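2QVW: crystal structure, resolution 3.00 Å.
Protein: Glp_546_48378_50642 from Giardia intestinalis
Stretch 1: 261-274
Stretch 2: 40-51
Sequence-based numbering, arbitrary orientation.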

# COMPACT_ATOMS: atom_id res chain seq x y z
N VAL A 261 -14.89 -29.96 -6.09
CA VAL A 261 -14.11 -30.69 -5.11
C VAL A 261 -12.73 -30.07 -4.91
O VAL A 261 -12.58 -29.17 -4.09
CB VAL A 261 -13.97 -32.16 -5.50
CG1 VAL A 261 -13.38 -32.94 -4.35
CG2 VAL A 261 -15.32 -32.73 -5.87
N GLN A 262 -11.73 -30.54 -5.64
CA GLN A 262 -10.37 -30.02 -5.50
C GLN A 262 -10.26 -28.52 -5.16
O GLN A 262 -9.45 -28.13 -4.34
CB GLN A 262 -9.56 -30.29 -6.77
CG GLN A 262 -8.20 -29.63 -6.78
CD GLN A 262 -7.41 -29.94 -8.03
OE1 GLN A 262 -7.91 -29.77 -9.14
NE2 GLN A 262 -6.18 -30.39 -7.86
N ALA A 263 -11.07 -27.69 -5.81
CA ALA A 263 -11.02 -26.27 -5.52
C ALA A 263 -11.19 -26.06 -4.02
O ALA A 263 -10.55 -25.20 -3.42
CB ALA A 263 -12.10 -25.54 -6.27
N LEU A 264 -12.06 -26.87 -3.43
CA LEU A 264 -12.39 -26.83 -2.01
C LEU A 264 -11.22 -27.25 -1.14
O LEU A 264 -11.22 -27.05 0.06
CB LEU A 264 -13.60 -27.74 -1.75
CG LEU A 264 -13.66 -28.61 -0.50
CD1 LEU A 264 -14.36 -27.87 0.61
CD2 LEU A 264 -14.40 -29.90 -0.83
N GLN A 265 -10.21 -27.84 -1.76
CA GLN A 265 -9.04 -28.24 -0.99
C GLN A 265 -8.18 -27.01 -0.71
O GLN A 265 -7.20 -27.06 0.02
CB GLN A 265 -8.25 -29.28 -1.78
CG GLN A 265 -9.04 -30.50 -2.21
CD GLN A 265 -9.71 -31.19 -1.05
OE1 GLN A 265 -9.08 -31.49 -0.04
NE2 GLN A 265 -11.00 -31.45 -1.19
N PHE A 266 -8.56 -25.88 -1.29
CA PHE A 266 -7.83 -24.65 -1.10
C PHE A 266 -8.60 -23.66 -0.25
O PHE A 266 -8.43 -22.45 -0.41
CB PHE A 266 -7.51 -23.99 -2.44
CG PHE A 266 -6.57 -24.78 -3.30
CD1 PHE A 266 -7.05 -25.62 -4.30
CD2 PHE A 266 -5.19 -24.68 -3.11
CE1 PHE A 266 -6.18 -26.35 -5.11
CE2 PHE A 266 -4.32 -25.41 -3.90
CZ PHE A 266 -4.81 -26.25 -4.91
N LEU A 267 -9.46 -24.15 0.63
CA LEU A 267 -10.21 -23.26 1.49
C LEU A 267 -9.53 -23.15 2.85
O LEU A 267 -9.56 -22.09 3.48
CB LEU A 267 -11.65 -23.75 1.67
CG LEU A 267 -12.55 -23.54 0.46
CD1 LEU A 267 -13.98 -23.85 0.86
CD2 LEU A 267 -12.44 -22.11 -0.05
N PRO A 268 -8.90 -24.25 3.32
CA PRO A 268 -8.25 -24.11 4.62
C PRO A 268 -7.28 -22.93 4.49
O PRO A 268 -7.16 -22.10 5.40
CB PRO A 268 -7.52 -25.44 4.76
CG PRO A 268 -8.40 -26.39 4.01
CD PRO A 268 -8.72 -25.61 2.78
N GLU A 269 -6.63 -22.86 3.32
CA GLU A 269 -5.66 -21.82 2.98
C GLU A 269 -6.29 -20.44 2.91
O GLU A 269 -5.66 -19.47 3.33
CB GLU A 269 -4.99 -22.14 1.64
CG GLU A 269 -4.43 -23.55 1.52
CD GLU A 269 -3.31 -23.84 2.50
OE1 GLU A 269 -2.33 -23.06 2.55
OE2 GLU A 269 -3.41 -24.86 3.22
N ILE A 270 -7.51 -20.32 2.36
CA ILE A 270 -8.13 -19.00 2.32
C ILE A 270 -8.39 -18.58 3.76
O ILE A 270 -8.23 -17.41 4.12
CB ILE A 270 -9.47 -18.98 1.58
CG1 ILE A 270 -9.25 -19.31 0.10
CG2 ILE A 270 -10.11 -17.60 1.72
CD1 ILE A 270 -10.51 -19.18 -0.72
N ALA A 271 -8.79 -19.55 4.57
CA ALA A 271 -9.04 -19.29 5.99
C ALA A 271 -7.70 -18.84 6.59
O ALA A 271 -7.62 -17.77 7.19
CB ALA A 271 -9.53 -20.54 6.69
N LYS A 272 -6.68 -19.68 6.41
CA LYS A 272 -5.32 -19.41 6.89
C LYS A 272 -4.91 -18.00 6.48
O LYS A 272 -4.25 -17.29 7.23
CB LYS A 272 -4.32 -20.38 6.27
CG LYS A 272 -4.48 -21.85 6.61
CD LYS A 272 -3.34 -22.64 5.95
CE LYS A 272 -3.40 -24.12 6.25
NZ LYS A 272 -2.28 -24.83 5.61
N HIS A 273 -5.30 -17.62 5.27
CA HIS A 273 -4.97 -16.31 4.75
C HIS A 273 -5.54 -15.26 5.68
O HIS A 273 -4.82 -14.38 6.16
CB HIS A 273 -5.57 -16.15 3.37
CG HIS A 273 -5.11 -14.92 2.65
ND1 HIS A 273 -3.78 -14.65 2.42
CD2 HIS A 273 -5.81 -13.90 2.10
CE1 HIS A 273 -3.68 -13.51 1.76
NE2 HIS A 273 -4.90 -13.03 1.55
N ILE A 274 -6.83 -15.37 5.94
CA ILE A 274 -7.51 -14.45 6.84
C ILE A 274 -6.83 -14.46 8.21
O ILE A 274 -6.69 -13.43 8.85
CB ILE A 274 -8.99 -14.85 7.01
CG1 ILE A 274 -9.72 -14.70 5.67
CG2 ILE A 274 -9.66 -13.99 8.05
CD1 ILE A 274 -11.18 -15.06 5.73
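Stretch 2 40-51: GRGLPAAEVYFE

Stretch 1 is helical at its start, passes through a type I beta turn from Leu264 to Leu267, and is helical again through Ile274 and beyond. In the second helix the amide N of Ala271 hydrogen-bonds to Leu267 O at 2.9 Å, and the N of His273 to Glu269 O at 2.7 Å. Stretch 2 begins as an irregular loop. Gly42 has a positive phi of 91°, and at its backbone angles a CB would be jammed against the carbonyl O of Arg41. From Ala46 the chain is extended as a strand.

The two segments run in the same general direction. Leu43 lies near Gln262, with CA atoms 7.4 Å apart, and Val48 lies near Ile270, with CA atoms 7.9 Å apart. No hydrogen bond joins the stretches. The contact is mostly between side chains. In the strand, Ala46 and Val48 point toward stretch 1, while Glu47 points away.

Phe266 is the centre of the apolar packing. Leu43 CD2 lies over one face, 4.0 Å from the centroid of the Phe266 ring. Ala46 CB lies over the opposite face, 4.2 Å from the centroid of the Phe266 ring. Pro44 O approaches the ring edge, 3.1 Å from Phe266 CZ. Leu43 CD2 also reaches Gln265 CB at 3.3 Å.

Further along, Ile270 CD1 meets Val48 CG1 at 3.8 Å, and Ile270 CG2 meets the edge of the Phe50 ring at CE1, 3.6 Å away. The His273 and Phe50 rings are nearly parallel, at 12°, but slid apart, so they barely overlap.

Arg41 NH2 forms a salt bridge with Glu269 OE2 at 2.9 Å. The same Glu269 OE2 accepts a hydrogen bond from Lys272 NZ at 2.6 Å, within a second salt bridge. The carboxylate thus lies close to both positive groups, Lys272 NZ and Arg41 NH2, which are 4.0 Å apart.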

# COMPACT_ATOMS: atom_id res chain seq x y z
N GLY A 40 1.87 -28.82 -4.41
CA GLY A 40 2.23 -29.64 -3.27
C GLY A 40 1.10 -30.45 -2.64
O GLY A 40 0.08 -30.70 -3.27
N ARG A 41 1.32 -30.84 -1.38
CA ARG A 41 0.39 -31.65 -0.57
C ARG A 41 -0.74 -32.39 -1.28
O ARG A 41 -1.86 -32.41 -0.80
CB ARG A 41 -0.23 -30.79 0.55
CG ARG A 41 0.76 -29.96 1.35
CD ARG A 41 0.86 -28.58 0.74
NE ARG A 41 0.24 -27.55 1.56
CZ ARG A 41 -0.46 -26.53 1.06
NH1 ARG A 41 -0.62 -26.41 -0.25
NH2 ARG A 41 -0.99 -25.63 1.88
N GLY A 42 -0.44 -33.01 -2.42
CA GLY A 42 -1.47 -33.72 -3.13
C GLY A 42 -2.17 -32.85 -4.14
O GLY A 42 -2.54 -33.32 -5.22
N LEU A 43 -2.38 -31.58 -3.80
CA LEU A 43 -3.03 -30.64 -4.72
C LEU A 43 -1.98 -29.69 -5.35
O LEU A 43 -1.07 -29.23 -4.68
CB LEU A 43 -4.12 -29.86 -3.99
CG LEU A 43 -3.76 -29.32 -2.61
CD1 LEU A 43 -2.75 -28.18 -2.73
CD2 LEU A 43 -5.02 -28.84 -1.93
N PRO A 44 -2.12 -29.40 -6.66
CA PRO A 44 -1.30 -28.57 -7.55
C PRO A 44 -1.45 -27.06 -7.45
O PRO A 44 -2.48 -26.56 -6.99
CB PRO A 44 -1.71 -29.06 -8.91
CG PRO A 44 -3.21 -29.11 -8.73
CD PRO A 44 -3.37 -29.78 -7.36
N ALA A 45 -0.43 -26.35 -7.93
CA ALA A 45 -0.41 -24.90 -7.92
C ALA A 45 -1.73 -24.31 -8.41
O ALA A 45 -2.33 -24.83 -9.34
CB ALA A 45 0.74 -24.39 -8.79
N ALA A 46 -2.16 -23.23 -7.78
CA ALA A 46 -3.41 -22.54 -8.10
C ALA A 46 -3.34 -21.08 -7.65
O ALA A 46 -2.36 -20.65 -7.04
CB ALA A 46 -4.57 -23.22 -7.41
N GLU A 47 -4.38 -20.32 -7.96
CA GLU A 47 -4.44 -18.91 -7.57
C GLU A 47 -5.82 -18.56 -7.00
O GLU A 47 -6.83 -19.07 -7.48
CB GLU A 47 -4.15 -18.01 -8.78
CG GLU A 47 -2.82 -18.26 -9.47
CD GLU A 47 -2.89 -19.42 -10.45
OE1 GLU A 47 -3.70 -19.35 -11.40
OE2 GLU A 47 -2.12 -20.39 -10.27
N VAL A 48 -5.85 -17.70 -5.99
CA VAL A 48 -7.10 -17.28 -5.36
C VAL A 48 -7.28 -15.78 -5.45
O VAL A 48 -6.43 -15.01 -5.02
CB VAL A 48 -7.13 -17.66 -3.89
CG1 VAL A 48 -8.46 -17.24 -3.29
CG2 VAL A 48 -6.89 -19.15 -3.73
N TYR A 49 -8.42 -15.36 -5.99
CA TYR A 49 -8.71 -13.93 -6.13
C TYR A 49 -9.90 -13.54 -5.29
O TYR A 49 -10.87 -14.29 -5.20
CB TYR A 49 -8.99 -13.62 -7.60
CG TYR A 49 -7.92 -14.11 -8.55
CD1 TYR A 49 -6.78 -13.36 -8.81
CD2 TYR A 49 -8.04 -15.34 -9.18
CE1 TYR A 49 -5.80 -13.81 -9.68
CE2 TYR A 49 -7.07 -15.81 -10.05
CZ TYR A 49 -5.95 -15.04 -10.30
OH TYR A 49 -5.00 -15.52 -11.17
N PHE A 50 -9.84 -12.36 -4.68
CA PHE A 50 -10.94 -11.87 -3.85
C PHE A 50 -11.48 -10.59 -4.46
O PHE A 50 -10.84 -9.98 -5.31
CB PHE A 50 -10.46 -11.57 -2.43
CG PHE A 50 -9.82 -12.73 -1.74
CD1 PHE A 50 -10.58 -13.82 -1.34
CD2 PHE A 50 -8.46 -12.75 -1.51
CE1 PHE A 50 -10.00 -14.90 -0.72
CE2 PHE A 50 -7.86 -13.83 -0.89
CZ PHE A 50 -8.64 -14.91 -0.50
N GLU A 51 -12.67 -10.19 -4.00
CA GLU A 51 -13.31 -8.97 -4.48
C GLU A 51 -14.60 -8.72 -3.71
O GLU A 51 -15.56 -9.49 -3.82
CB GLU A 51 -13.60 -9.07 -5.97
CG GLU A 51 -14.33 -10.32 -6.34
CD GLU A 51 -14.08 -10.71 -7.77
OE1 GLU A 51 -14.44 -9.92 -8.67
OE2 GLU A 51 -13.52 -11.80 -8.00